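Local coordinates for protein eEF1A lysine and N-terminal methyltransferase (Homo sapiens, PDB 5WCJ) that methylates elongation factor eEF1A at two sites, its C-terminal methyltransferase domain using S-adenosyl-L-methionine to trimethylate the N terminus, at residues Leu44-Val49 and Ser67-Val72. Sequence-based numbering, arbitrary orientation. Where two conformers were deposited one is given.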
loop_
_atom_site.group_PDB
_atom_site.type_symbol
_atom_site.label_atom_id
_atom_site.label_comp_id
_atom_site.label_asym_id
_atom_site.label_seq_id
_atom_site.Cartn_x
_atom_site.Cartn_y
_atom_site.Cartn_z
ATOM N N LEU A 44 -10.250 -7.836 -0.956
ATOM C CA LEU A 44 -8.948 -7.305 -1.334
ATOM C C LEU A 44 -8.115 -7.381 -0.079
ATOM O O LEU A 44 -8.537 -6.861 0.933
ATOM C CB LEU A 44 -9.155 -5.860 -1.770
ATOM C CG LEU A 44 -7.999 -5.028 -2.294
ATOM C CD1 LEU A 44 -7.507 -5.619 -3.593
ATOM C CD2 LEU A 44 -8.459 -3.585 -2.492
ATOM N N ALA A 45 -6.972 -8.059 -0.141
ATOM C CA ALA A 45 -6.040 -8.140 0.975
ATOM C C ALA A 45 -4.900 -7.123 0.763
ATOM O O ALA A 45 -4.199 -7.182 -0.261
ATOM C CB ALA A 45 -5.494 -9.544 1.077
ATOM N N LEU A 46 -4.712 -6.225 1.724
ATOM C CA LEU A 46 -3.735 -5.151 1.606
ATOM C C LEU A 46 -2.846 -5.065 2.840
ATOM O O LEU A 46 -3.339 -5.022 3.975
ATOM C CB LEU A 46 -4.444 -3.809 1.373
ATOM C CG LEU A 46 -3.660 -2.547 1.751
ATOM C CD1 LEU A 46 -2.695 -2.183 0.645
ATOM C CD2 LEU A 46 -4.580 -1.361 2.020
ATOM N N LEU A 47 -1.531 -5.001 2.606
ATOM C CA LEU A 47 -0.549 -4.798 3.653
ATOM C C LEU A 47 -0.052 -3.363 3.479
ATOM O O LEU A 47 0.343 -2.972 2.375
ATOM C CB LEU A 47 0.629 -5.764 3.468
ATOM C CG LEU A 47 1.832 -5.566 4.399
ATOM C CD1 LEU A 47 1.452 -5.801 5.854
ATOM C CD2 LEU A 47 2.918 -6.529 3.989
ATOM N N VAL A 48 -0.074 -2.590 4.543
ATOM C CA VAL A 48 0.419 -1.216 4.506
ATOM C C VAL A 48 1.492 -1.049 5.563
ATOM O O VAL A 48 1.247 -1.324 6.728
ATOM C CB VAL A 48 -0.706 -0.168 4.744
ATOM C CG1 VAL A 48 -0.130 1.245 4.606
ATOM C CG2 VAL A 48 -1.857 -0.398 3.811
ATOM N N VAL A 49 2.680 -0.602 5.157
ATOM C CA VAL A 49 3.763 -0.347 6.096
ATOM C C VAL A 49 3.906 1.139 6.230
ATOM O O VAL A 49 4.146 1.836 5.223
ATOM C CB VAL A 49 5.096 -0.940 5.616
ATOM C CG1 VAL A 49 6.154 -0.736 6.681
ATOM C CG2 VAL A 49 4.898 -2.408 5.262
ATOM N N SER A 67 -12.350 -4.769 1.893
ATOM C CA SER A 67 -10.896 -4.784 2.094
ATOM C C SER A 67 -10.562 -5.351 3.474
ATOM O O SER A 67 -11.308 -5.165 4.444
ATOM C CB SER A 67 -10.293 -3.382 1.920
ATOM O OG SER A 67 -10.789 -2.471 2.889
ATOM N N CYS A 68 -9.429 -6.034 3.533
ATOM C CA CYS A 68 -8.871 -6.568 4.763
ATOM C C CYS A 68 -7.446 -6.054 4.828
ATOM O O CYS A 68 -6.659 -6.387 3.985
ATOM C CB CYS A 68 -8.851 -8.090 4.741
ATOM S SG CYS A 68 -8.336 -8.770 6.333
ATOM N N ILE A 69 -7.172 -5.207 5.800
ATOM C CA ILE A 69 -5.894 -4.493 5.878
ATOM C C ILE A 69 -5.090 -4.958 7.077
ATOM O O ILE A 69 -5.590 -4.977 8.197
ATOM C CB ILE A 69 -6.147 -2.994 5.986
ATOM C CG1 ILE A 69 -6.899 -2.495 4.733
ATOM C CG2 ILE A 69 -4.845 -2.233 6.237
ATOM C CD1 ILE A 69 -7.423 -1.071 4.843
ATOM N N ASP A 70 -3.815 -5.265 6.837
ATOM C CA ASP A 70 -2.803 -5.394 7.885
ATOM C C ASP A 70 -1.885 -4.173 7.762
ATOM O O ASP A 70 -1.327 -3.936 6.698
ATOM C CB ASP A 70 -2.007 -6.664 7.676
ATOM C CG ASP A 70 -2.781 -7.919 8.071
ATOM O OD1 ASP A 70 -3.217 -7.997 9.237
ATOM O OD2 ASP A 70 -2.898 -8.852 7.245
ATOM N N ALA A 71 -1.807 -3.382 8.818
ATOM C CA ALA A 71 -0.971 -2.191 8.861
ATOM C C ALA A 71 0.173 -2.454 9.831
ATOM O O ALA A 71 -0.048 -2.962 10.933
ATOM C CB ALA A 71 -1.775 -0.989 9.293
ATOM N N VAL A 72 1.391 -2.153 9.410
ATOM C CA VAL A 72 2.563 -2.345 10.257
ATOM C C VAL A 72 3.184 -0.986 10.565
ATOM O O VAL A 72 3.417 -0.195 9.674
ATOM C CB VAL A 72 3.572 -3.281 9.576
ATOM C CG1 VAL A 72 4.762 -3.531 10.488
ATOM C CG2 VAL A 72 2.883 -4.571 9.183
#
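Leu46 and Asp70 sit mid-way along a parallel ladder of five backbone hydrogen bonds. Cys68 N, Asp70 N and Val72 N donate to the carbonyls of Leu44, Leu46 and Val48, while Leu46 N and Val48 N return bonds to Cys68 O and Asp70 O; Val48 N to Asp70 O spans 2.8 Å. Several carbonyls also take a CA-H...O contact, as from Ile69 CA to Leu46 O at 3.2 Å. The strands run 16° from exactly parallel, and helix 55-63 links them in a right-handed beta-alpha-beta crossover, the opening unit of the Rossmann-like methyltransferase fold.

Apolar contacts form on both faces of the sheet. The side chains of Leu46 and Ile69 run alongside each other on the face that also carries Val48 and Ala71; in the Leu46 conformer given, CD2 lies 3.7 Å from Ile69 CG1. On the other face, a chi1 of 173° sets Leu47 CG beside the carbonyl carbon, and from there Leu47 CD1 (chi2 63°) comes within 3.5 Å of Asp70 O and 3.8 Å of Val72 CG2.

The polar ends find partners elsewhere: Asp70 OD2 bonds to Tyr118 OH on strand 118-123, and Ser67 OG to Phe64 O. Near the C-terminal ends of the strands, Val49 and Val72 both touch the bound S-adenosyl-L-homocysteine.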